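Local coordinates for protein tRNA uridine(34) acetyltransferase (Methanocaldococcus infernus, PDB 6IA8) that uses acetyl-CoA and S-adenosyl-L-methionine to form 5-carboxymethyluridine at the wobble position, uridine 34, of tRNAs, at residues 190-195 with 211-216; 200-205 with 242-247; 218-223 with 232-237; 253-258 with 269-274. All coordinates share one frame; numbering follows the deposited sequence.

Contact 1 (190-195 with 211-216)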
# COMPACT_ATOMS: atom_id res chain seq x y z
N ILE A 190 -0.29 4.48 7.12
CA ILE A 190 -1.22 4.72 8.21
C ILE A 190 -2.56 4.10 7.83
O ILE A 190 -3.07 4.34 6.73
CB ILE A 190 -1.37 6.22 8.50
CG1 ILE A 190 -0.02 6.78 8.94
CG2 ILE A 190 -2.40 6.47 9.64
CD1 ILE A 190 -0.05 8.23 9.22
N GLU A 191 -3.10 3.27 8.70
CA GLU A 191 -4.41 2.69 8.48
C GLU A 191 -5.45 3.59 9.12
O GLU A 191 -5.24 4.10 10.23
CB GLU A 191 -4.49 1.28 9.08
CG GLU A 191 -3.39 0.35 8.62
CD GLU A 191 -3.56 -1.06 9.14
OE1 GLU A 191 -4.32 -1.27 10.10
OE2 GLU A 191 -2.93 -1.98 8.57
N THR A 192 -6.57 3.80 8.43
CA THR A 192 -7.59 4.68 9.00
C THR A 192 -8.97 4.34 8.48
O THR A 192 -9.12 3.75 7.42
CB THR A 192 -7.29 6.15 8.68
OG1 THR A 192 -8.15 7.03 9.46
CG2 THR A 192 -7.50 6.42 7.18
N ARG A 193 -9.98 4.71 9.27
CA ARG A 193 -11.36 4.59 8.81
C ARG A 193 -11.63 5.68 7.78
O ARG A 193 -11.09 6.78 7.90
CB ARG A 193 -12.34 4.73 9.98
CG ARG A 193 -12.10 3.76 11.12
CD ARG A 193 -13.21 3.87 12.18
NE ARG A 193 -12.90 3.11 13.38
CZ ARG A 193 -13.79 2.79 14.31
NH1 ARG A 193 -13.42 2.09 15.37
NH2 ARG A 193 -15.06 3.16 14.17
N PRO A 194 -12.44 5.40 6.76
CA PRO A 194 -12.65 6.40 5.70
C PRO A 194 -13.16 7.73 6.22
O PRO A 194 -12.86 8.76 5.60
CB PRO A 194 -13.68 5.73 4.79
CG PRO A 194 -13.45 4.24 4.98
CD PRO A 194 -13.11 4.12 6.46
N ASP A 195 -13.91 7.76 7.31
CA ASP A 195 -14.44 9.02 7.83
C ASP A 195 -13.45 9.76 8.74
O ASP A 195 -13.77 10.85 9.20
CB ASP A 195 -15.76 8.79 8.58
CG ASP A 195 -15.63 7.74 9.68
OD1 ASP A 195 -14.87 6.77 9.51
OD2 ASP A 195 -16.32 7.89 10.71
N THR A 211 3.44 8.11 3.44
CA THR A 211 3.45 7.93 2.01
C THR A 211 2.30 7.09 1.52
O THR A 211 2.04 7.09 0.31
CB THR A 211 4.77 7.25 1.57
OG1 THR A 211 4.95 6.03 2.30
CG2 THR A 211 5.97 8.20 1.88
N ARG A 212 1.63 6.32 2.40
CA ARG A 212 0.53 5.46 2.01
C ARG A 212 -0.55 5.53 3.08
O ARG A 212 -0.24 5.58 4.27
CB ARG A 212 0.97 4.00 1.82
CG ARG A 212 -0.13 3.06 1.32
CD ARG A 212 0.38 1.62 1.17
NE ARG A 212 0.35 0.89 2.43
CZ ARG A 212 0.95 -0.28 2.64
NH1 ARG A 212 1.63 -0.86 1.66
NH2 ARG A 212 0.86 -0.87 3.82
N VAL A 213 -1.82 5.55 2.65
CA VAL A 213 -2.95 5.50 3.56
C VAL A 213 -3.85 4.33 3.17
O VAL A 213 -4.23 4.19 2.01
CB VAL A 213 -3.75 6.82 3.55
CG1 VAL A 213 -5.01 6.69 4.47
CG2 VAL A 213 -2.91 7.97 4.00
N GLU A 214 -4.14 3.47 4.13
CA GLU A 214 -5.00 2.32 3.93
C GLU A 214 -6.36 2.63 4.53
O GLU A 214 -6.45 2.90 5.74
CB GLU A 214 -4.43 1.06 4.57
CG GLU A 214 -5.25 -0.19 4.24
CD GLU A 214 -4.89 -1.40 5.11
OE1 GLU A 214 -5.79 -1.92 5.81
OE2 GLU A 214 -3.71 -1.81 5.09
N LEU A 215 -7.40 2.62 3.71
CA LEU A 215 -8.75 2.95 4.13
C LEU A 215 -9.47 1.66 4.50
O LEU A 215 -9.43 0.69 3.74
CB LEU A 215 -9.51 3.67 3.01
CG LEU A 215 -8.96 5.05 2.62
CD1 LEU A 215 -9.74 5.58 1.38
CD2 LEU A 215 -9.06 6.03 3.78
N GLY A 216 -10.10 1.63 5.67
CA GLY A 216 -10.95 0.52 6.05
C GLY A 216 -12.28 0.53 5.31
O GLY A 216 -13.33 0.80 5.91
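Ile190 opens the parallel pairing of strand 184-192 with strand 212-218, the two strands of a beta-alpha-beta unit in the radical SAM domain whose crossover is helix 199-208. Its N donates to Arg212 O at 3.1 Å, and its O accepts from Glu214 N, the alternation by which one residue of a parallel pair bonds to the two residues flanking its partner, here Val213. The Ile190 side chain faces helix 199-208, where a branched apolar residue suits the buried side of the sheet.

Glu191 points to the other face, paired with Glu214. The two chains run side by side in the same direction, and Glu191 OE2 and Glu214 OE2 are 3.6 Å apart, their carboxylate planes turned 43° from each other. Two like charges this close would probably repel unless compensated, and Lys286 forms a salt bridge with Glu214 OE2. An alanine in place of Glu191 would remove the chain packed alongside Glu214, which would then probably be held mainly by Lys286.

Thr192 returns to the helix-covered face. Its N donates to Glu214 O at 2.8 Å, and its O takes Gly216 N at 2.9 Å. OG1 lies anti to the backbone N (chi1 -169°), and CG2, between that N and the carbonyl carbon, touches Val213 CG1 at 3.7 Å and also Leu215 CD2.

Beyond the strand end, Pro194, which has no N-H to offer, rests CG and CD beside Gly216, with Pro194 CD 3.4 Å from Gly216 O.

Contact 2 (200-205 with 242-247)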
# COMPACT_ATOMS: atom_id res chain seq x y z
N LYS A 200 -7.73 18.18 7.18
CA LYS A 200 -6.92 18.44 8.37
C LYS A 200 -6.10 17.23 8.74
O LYS A 200 -4.89 17.34 9.02
CB LYS A 200 -7.83 18.84 9.53
CG LYS A 200 -7.11 18.99 10.86
N GLU A 201 -6.72 16.04 8.72
CA GLU A 201 -6.00 14.82 9.05
C GLU A 201 -4.97 14.47 7.98
O GLU A 201 -3.90 13.93 8.29
CB GLU A 201 -6.99 13.67 9.26
CG GLU A 201 -7.60 13.66 10.66
CD GLU A 201 -9.06 13.24 10.68
OE1 GLU A 201 -9.56 12.90 11.78
OE2 GLU A 201 -9.71 13.25 9.62
N ILE A 202 -5.27 14.74 6.71
CA ILE A 202 -4.27 14.48 5.68
C ILE A 202 -3.07 15.40 5.87
O ILE A 202 -1.92 14.98 5.73
CB ILE A 202 -4.88 14.62 4.27
CG1 ILE A 202 -5.93 13.53 4.05
CG2 ILE A 202 -3.79 14.56 3.24
CD1 ILE A 202 -6.73 13.68 2.81
N ASN A 203 -3.31 16.67 6.19
CA ASN A 203 -2.20 17.57 6.52
C ASN A 203 -1.32 16.97 7.63
O ASN A 203 -0.09 16.99 7.55
CB ASN A 203 -2.72 18.94 6.96
CG ASN A 203 -3.34 19.72 5.82
OD1 ASN A 203 -3.01 19.51 4.66
ND2 ASN A 203 -4.21 20.65 6.16
N GLN A 204 -1.96 16.43 8.68
CA GLN A 204 -1.20 15.84 9.78
C GLN A 204 -0.43 14.60 9.31
O GLN A 204 0.74 14.42 9.65
CB GLN A 204 -2.16 15.51 10.93
CG GLN A 204 -1.63 14.59 12.00
CD GLN A 204 -0.49 15.19 12.81
OE1 GLN A 204 -0.17 16.37 12.71
NE2 GLN A 204 0.12 14.36 13.63
N MET A 205 -1.06 13.76 8.49
CA MET A 205 -0.35 12.58 8.02
C MET A 205 0.85 12.95 7.18
O MET A 205 1.90 12.33 7.30
CB MET A 205 -1.30 11.66 7.26
CG MET A 205 -2.29 10.95 8.20
SD MET A 205 -3.41 9.79 7.43
CE MET A 205 -4.15 10.83 6.26
N GLN A 242 -10.23 10.71 -3.19
CA GLN A 242 -9.87 11.87 -3.99
C GLN A 242 -8.93 12.82 -3.25
O GLN A 242 -7.98 13.35 -3.83
CB GLN A 242 -11.15 12.62 -4.39
CG GLN A 242 -10.89 13.94 -5.13
CD GLN A 242 -11.01 15.15 -4.25
OE1 GLN A 242 -11.97 15.28 -3.50
NE2 GLN A 242 -10.05 16.07 -4.36
N LEU A 243 -9.20 13.09 -1.98
CA LEU A 243 -8.34 13.99 -1.23
C LEU A 243 -6.94 13.40 -1.09
O LEU A 243 -5.94 14.13 -1.15
CB LEU A 243 -8.93 14.27 0.14
CG LEU A 243 -10.23 15.09 0.15
CD1 LEU A 243 -10.79 15.11 1.57
CD2 LEU A 243 -9.98 16.50 -0.34
N LEU A 244 -6.85 12.08 -0.90
CA LEU A 244 -5.55 11.42 -0.79
C LEU A 244 -4.80 11.49 -2.12
O LEU A 244 -3.62 11.87 -2.16
CB LEU A 244 -5.75 9.96 -0.35
CG LEU A 244 -6.15 9.78 1.12
CD1 LEU A 244 -6.63 8.34 1.33
CD2 LEU A 244 -5.07 10.12 2.05
N LYS A 245 -5.47 11.14 -3.22
CA LYS A 245 -4.84 11.16 -4.53
C LYS A 245 -4.37 12.56 -4.88
O LYS A 245 -3.26 12.74 -5.40
CB LYS A 245 -5.82 10.66 -5.58
CG LYS A 245 -6.08 9.14 -5.62
CD LYS A 245 -4.80 8.34 -5.90
CE LYS A 245 -5.16 6.89 -6.21
NZ LYS A 245 -5.75 6.80 -7.58
N ASP A 246 -5.19 13.58 -4.60
CA ASP A 246 -4.85 14.96 -4.93
C ASP A 246 -3.84 15.54 -3.96
O ASP A 246 -3.44 16.68 -4.15
CB ASP A 246 -6.11 15.83 -5.00
CG ASP A 246 -6.89 15.58 -6.29
OD1 ASP A 246 -6.26 15.12 -7.30
OD2 ASP A 246 -8.11 15.86 -6.31
N SER A 247 -3.45 14.81 -2.92
CA SER A 247 -2.33 15.17 -2.07
C SER A 247 -1.10 14.30 -2.35
O SER A 247 -0.13 14.36 -1.60
CB SER A 247 -2.76 15.06 -0.61
OG SER A 247 -3.91 15.88 -0.36
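Ile202 carries most of this contact, its side chain reaching from helix 199-208 to the C-terminal end of helix 234-245. Both branches of the beta carbon are used. CG1 lies anti to the carbonyl carbon (chi1 -66°), and beyond it CD1 meets Leu243 CB at 3.5 Å, the two side chains crossing at about a right angle. The other branch, CG2, packs against Ser247, 3.8 Å from OG.

Leu244 is the second main partner. Its CD2 lies 4.0 Å from Ile202 CD1 and equally near CG1, while Met205 CE is a more distant neighbour of the same methyl. Branched aliphatic chains suit this place because they fill space without bringing in polar groups. The hydroxyl of Ser247 is satisfied within its own segment, OG donating to Leu243 O at 2.8 Å.

An alanine at Ile202 would remove CG1, CD1 and CG2 and would probably open a gap between the helices, leaving Leu243 and Leu244 without their main mate across the contact.

The two helices lie on the same face of the parallel sheet: Met205 and Leu244 both rest on Val213 of strand 212-218, and Leu244 also touches Leu215 there and Val251 of strand 250-255.

Contact 3 (218-223 with 232-237). With SO4 (sulfate ion), chain C.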
# COMPACT_ATOMS: atom_id res chain seq x y z
N GLN A 218 -13.95 -1.99 3.52
CA GLN A 218 -14.72 -3.20 3.79
C GLN A 218 -15.68 -3.50 2.65
O GLN A 218 -15.54 -4.54 2.01
CB GLN A 218 -15.48 -3.09 5.10
CG GLN A 218 -14.69 -2.52 6.27
CD GLN A 218 -13.31 -3.10 6.43
OE1 GLN A 218 -12.95 -4.09 5.81
NE2 GLN A 218 -12.52 -2.45 7.27
N SER A 219 -16.61 -2.57 2.36
CA SER A 219 -17.59 -2.71 1.30
C SER A 219 -17.86 -1.34 0.67
O SER A 219 -17.75 -0.30 1.32
CB SER A 219 -18.91 -3.31 1.85
OG SER A 219 -19.91 -3.34 0.87
N ILE A 220 -18.27 -1.36 -0.60
CA ILE A 220 -18.71 -0.14 -1.27
C ILE A 220 -20.23 -0.01 -1.31
O ILE A 220 -20.75 0.91 -1.97
CB ILE A 220 -18.13 -0.06 -2.69
CG1 ILE A 220 -18.68 -1.18 -3.57
CG2 ILE A 220 -16.63 -0.05 -2.66
CD1 ILE A 220 -18.37 -0.95 -5.08
N TYR A 221 -20.97 -0.87 -0.60
CA TYR A 221 -22.43 -0.82 -0.62
C TYR A 221 -22.95 -0.32 0.73
O TYR A 221 -22.72 -0.96 1.76
CB TYR A 221 -23.03 -2.19 -0.93
CG TYR A 221 -22.58 -2.77 -2.25
CD1 TYR A 221 -22.89 -2.13 -3.43
CD2 TYR A 221 -21.84 -3.96 -2.30
CE1 TYR A 221 -22.46 -2.66 -4.66
CE2 TYR A 221 -21.43 -4.49 -3.50
CZ TYR A 221 -21.74 -3.85 -4.67
OH TYR A 221 -21.34 -4.38 -5.87
N ASN A 222 -23.66 0.81 0.72
CA ASN A 222 -24.16 1.38 1.97
C ASN A 222 -25.10 0.44 2.71
O ASN A 222 -25.16 0.47 3.95
CB ASN A 222 -24.82 2.73 1.72
CG ASN A 222 -23.79 3.84 1.51
OD1 ASN A 222 -22.64 3.73 1.93
ND2 ASN A 222 -24.20 4.89 0.86
N GLU A 223 -25.85 -0.40 1.97
CA GLU A 223 -26.71 -1.37 2.63
C GLU A 223 -25.91 -2.27 3.54
O GLU A 223 -26.31 -2.54 4.68
CB GLU A 223 -27.47 -2.22 1.61
CG GLU A 223 -28.38 -3.27 2.25
CD GLU A 223 -28.30 -4.64 1.58
OE1 GLU A 223 -28.79 -5.63 2.17
OE2 GLU A 223 -27.75 -4.76 0.46
N HIS A 232 -18.93 4.31 8.57
CA HIS A 232 -18.62 5.13 7.40
C HIS A 232 -19.50 4.72 6.24
O HIS A 232 -20.16 3.68 6.26
CB HIS A 232 -17.14 5.01 7.01
CG HIS A 232 -16.79 3.69 6.40
ND1 HIS A 232 -16.38 2.61 7.15
CD2 HIS A 232 -16.79 3.27 5.11
CE1 HIS A 232 -16.15 1.58 6.35
NE2 HIS A 232 -16.37 1.97 5.10
N SER A 233 -19.50 5.54 5.21
CA SER A 233 -20.29 5.35 4.00
C SER A 233 -19.36 5.18 2.80
O SER A 233 -18.15 5.41 2.88
CB SER A 233 -21.21 6.55 3.77
OG SER A 233 -20.39 7.68 3.47
N VAL A 234 -19.93 4.77 1.67
CA VAL A 234 -19.13 4.72 0.46
C VAL A 234 -18.76 6.13 0.03
O VAL A 234 -17.67 6.37 -0.50
CB VAL A 234 -19.86 3.96 -0.66
CG1 VAL A 234 -21.03 4.76 -1.20
CG2 VAL A 234 -18.86 3.66 -1.78
N GLU A 235 -19.66 7.10 0.26
CA GLU A 235 -19.34 8.50 0.00
C GLU A 235 -18.07 8.93 0.74
O GLU A 235 -17.24 9.66 0.19
CB GLU A 235 -20.52 9.41 0.37
CG GLU A 235 -21.70 9.31 -0.58
CD GLU A 235 -22.57 8.06 -0.38
OE1 GLU A 235 -22.46 7.38 0.67
OE2 GLU A 235 -23.37 7.76 -1.28
N ASP A 236 -17.92 8.51 2.00
CA ASP A 236 -16.69 8.79 2.74
C ASP A 236 -15.47 8.19 2.03
O ASP A 236 -14.41 8.82 1.96
CB ASP A 236 -16.77 8.22 4.15
CG ASP A 236 -17.86 8.86 4.99
OD1 ASP A 236 -18.13 10.08 4.83
OD2 ASP A 236 -18.46 8.13 5.79
N THR A 237 -15.59 6.94 1.58
CA THR A 237 -14.48 6.31 0.87
C THR A 237 -14.12 7.07 -0.41
O THR A 237 -12.94 7.27 -0.74
CB THR A 237 -14.85 4.85 0.55
OG1 THR A 237 -14.97 4.09 1.76
CG2 THR A 237 -13.81 4.19 -0.39
S SO4 C . -15.73 1.15 10.34
O1 SO4 C . -16.06 2.51 9.90
O2 SO4 C . -15.68 0.23 9.21
O3 SO4 C . -14.43 1.16 11.01
O4 SO4 C . -16.75 0.70 11.28
O HOH W 1 -17.03 2.33 1.90
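A helix N-terminus receives the side chain of Asn222 here, where the start of helix 222-227 meets the start of helix 234-245. Asn222 OD1 accepts from Val234 N at 2.9 Å, in the carbonyl plane and on a lone pair, with the N-H...O angle at 168°. Its ND2 donates to Glu235 OE1 at 3.0 Å, using the syn lone pair of the carboxylate. An amide suits this place because it offers an acceptor and a donor together: the two bonds hold the flat group against rotation, its plane turned 36° from that of the carboxylate.

Ser233 is the N-cap of the same helix and forms a capping box with Asp236. Ser233 OG, set between its backbone N and carbonyl carbon (chi1 67°), accepts from Asp236 N at 3.0 Å; in return Asp236 OD2 takes Ser233 N from above the carboxylate plane. On the other segment Ser219 makes an ST turn, its OG accepting from Tyr221 N, just ahead of helix 222-227.

Between these polar groups Val234 packs against Ile220, its CG2 3.9 Å from Ile220 CB and 3.3 Å from Ile220 O. A water bridges Ser219 O and Thr237 OG1, 2.8 Å from the first, and adds a weak bond to Ser233 O.

His232 lies beside Gln218, CE1 4.4 Å from Gln218 CG. ND1 donates almost straight to O1 of a sulfate ion, probably from the crystallisation liquor, that Arg230 and Gly231 also bind. NE2 is hydrogen-bonded to Val217 O; with both nitrogens so engaged the ring is probably protonated.

Contact 4 (253-258 with 269-274)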
# COMPACT_ATOMS: atom_id res chain seq x y z
N TYR A 253 -7.07 -0.04 -0.19
CA TYR A 253 -8.40 -0.37 0.32
C TYR A 253 -8.33 -1.73 1.01
O TYR A 253 -7.91 -2.72 0.39
CB TYR A 253 -9.45 -0.48 -0.78
CG TYR A 253 -9.95 0.77 -1.44
CD1 TYR A 253 -9.48 2.03 -1.09
CD2 TYR A 253 -10.96 0.68 -2.41
CE1 TYR A 253 -9.99 3.18 -1.69
CE2 TYR A 253 -11.46 1.79 -3.01
CZ TYR A 253 -11.00 3.04 -2.67
OH TYR A 253 -11.57 4.12 -3.34
N HIS A 254 -8.76 -1.79 2.27
CA HIS A 254 -9.05 -3.07 2.90
C HIS A 254 -10.48 -3.46 2.54
O HIS A 254 -11.41 -2.71 2.79
CB HIS A 254 -8.87 -3.00 4.42
CG HIS A 254 -9.01 -4.33 5.09
ND1 HIS A 254 -10.23 -4.83 5.49
CD2 HIS A 254 -8.09 -5.26 5.41
CE1 HIS A 254 -10.04 -6.01 6.06
NE2 HIS A 254 -8.75 -6.29 6.02
N LEU A 255 -10.64 -4.63 1.93
CA LEU A 255 -11.94 -5.09 1.42
C LEU A 255 -12.26 -6.47 1.98
O LEU A 255 -11.37 -7.32 2.11
CB LEU A 255 -11.96 -5.14 -0.11
CG LEU A 255 -11.68 -3.83 -0.83
CD1 LEU A 255 -11.37 -4.05 -2.30
CD2 LEU A 255 -12.90 -2.89 -0.65
N MET A 256 -13.53 -6.69 2.32
CA MET A 256 -13.97 -7.93 2.96
C MET A 256 -15.07 -8.59 2.15
O MET A 256 -16.26 -8.26 2.33
CB MET A 256 -14.44 -7.67 4.39
CG MET A 256 -13.34 -7.53 5.42
SD MET A 256 -14.00 -7.78 7.08
CE MET A 256 -15.25 -6.52 7.15
N PRO A 257 -14.75 -9.54 1.28
CA PRO A 257 -15.80 -10.34 0.65
C PRO A 257 -16.61 -11.08 1.72
O PRO A 257 -16.10 -11.41 2.80
CB PRO A 257 -15.04 -11.32 -0.25
CG PRO A 257 -13.67 -10.72 -0.40
CD PRO A 257 -13.40 -9.97 0.89
N GLY A 258 -17.87 -11.35 1.40
CA GLY A 258 -18.70 -12.22 2.22
C GLY A 258 -19.24 -11.60 3.49
O GLY A 258 -19.52 -12.31 4.47
N LYS A 269 -19.14 -8.04 -8.42
CA LYS A 269 -19.44 -6.73 -8.99
C LYS A 269 -18.70 -5.63 -8.26
O LYS A 269 -18.25 -4.66 -8.90
CB LYS A 269 -20.95 -6.48 -8.96
CG LYS A 269 -21.72 -7.33 -9.99
CD LYS A 269 -23.19 -6.96 -10.05
CE LYS A 269 -23.87 -7.60 -11.25
NZ LYS A 269 -23.38 -7.03 -12.54
N MET A 270 -18.53 -5.77 -6.95
CA MET A 270 -17.77 -4.77 -6.20
C MET A 270 -16.34 -4.65 -6.75
O MET A 270 -15.80 -3.55 -6.92
CB MET A 270 -17.76 -5.13 -4.71
CG MET A 270 -16.68 -4.38 -3.94
SD MET A 270 -16.88 -4.48 -2.12
CE MET A 270 -16.44 -6.15 -1.77
N PHE A 271 -15.67 -5.79 -6.92
CA PHE A 271 -14.31 -5.71 -7.43
C PHE A 271 -14.25 -5.11 -8.83
O PHE A 271 -13.33 -4.34 -9.15
CB PHE A 271 -13.66 -7.09 -7.38
CG PHE A 271 -13.28 -7.49 -5.96
CD1 PHE A 271 -12.20 -6.91 -5.32
CD2 PHE A 271 -14.04 -8.42 -5.27
CE1 PHE A 271 -11.88 -7.26 -4.02
CE2 PHE A 271 -13.74 -8.77 -3.96
CZ PHE A 271 -12.66 -8.20 -3.33
N LYS A 272 -15.19 -5.49 -9.70
CA LYS A 272 -15.20 -4.90 -11.03
C LYS A 272 -15.36 -3.38 -10.92
O LYS A 272 -14.66 -2.60 -11.59
CB LYS A 272 -16.32 -5.52 -11.88
CG LYS A 272 -16.44 -4.95 -13.27
CD LYS A 272 -17.42 -5.76 -14.12
CE LYS A 272 -17.67 -5.10 -15.49
NZ LYS A 272 -18.64 -5.87 -16.31
N GLU A 273 -16.26 -2.95 -10.04
CA GLU A 273 -16.55 -1.53 -9.92
C GLU A 273 -15.35 -0.77 -9.39
O GLU A 273 -15.07 0.33 -9.86
CB GLU A 273 -17.77 -1.30 -9.03
CG GLU A 273 -18.27 0.12 -9.04
CD GLU A 273 -19.58 0.27 -8.30
OE1 GLU A 273 -20.29 -0.75 -8.13
OE2 GLU A 273 -19.88 1.41 -7.89
N ILE A 274 -14.63 -1.35 -8.42
CA ILE A 274 -13.49 -0.67 -7.80
C ILE A 274 -12.38 -0.41 -8.81
O ILE A 274 -11.59 0.54 -8.64
CB ILE A 274 -12.99 -1.52 -6.61
CG1 ILE A 274 -13.96 -1.31 -5.42
CG2 ILE A 274 -11.59 -1.17 -6.24
CD1 ILE A 274 -13.77 -2.29 -4.27
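Leu255 and Ile274 meet tip to tip in the close-packed part of this contact, Leu255 CD1 lying 3.6 Å from Ile274 CD1. Leu255 CD2 is only slightly farther from the same isoleucine methyl. Leu255 CD1 also touches Phe271 CE1 at 3.7 Å, so a single leucine methyl sits between an aliphatic and an aromatic partner. The leucine CG is anti to the carbonyl carbon (chi1 -59°), and its fork beyond CG presents two methyls to the helix.

Strand 250-255 and helix 264-276 are the first two elements of a beta-alpha-beta unit completed by strand 284-287. The short segments run nearly antiparallel, at 169°, with axes 12.1 Å apart; bulky apolar side chains from both sides span that distance.

Packing is looser toward both ends. Pro257 crosses Phe271 at about a right angle, its CG in the plane of the ring at the edge, 4.0 Å from CZ; Val318 of helix 312-325 touches both residues. At the other end Tyr253 CD2 lies 4.3 Å from Ile274 CG2, and the tyrosine hydroxyl turns to another helix, hydrogen-bonding Thr241 OG1. Lys269 and Lys272, both exposed, lie on the side away from the strand, Lys272 touching Tyr321 of helix 312-325.

In the fold
All four contacts lie in the radical SAM domain, around consecutive strands of its seven-stranded parallel sheet. Contact 1 joins strands 184-192 and 212-218, and contact 4 sets helix 264-276 on strand 250-255, the next strand across; their centres are about 16 Å apart. Contact 2, centred about 10 Å from contact 1, packs two helices over those strands, and along the chain the two cross. Contact 3 shares helix 234-245 with contact 2 and is nested within its loop; contact 4 follows both. Contacts 3 and 4 have centres about 11 Å apart and meet through Gln218 and His254. Together they join neighbouring beta-alpha units, consistent with the partial TIM-barrel fold of the family.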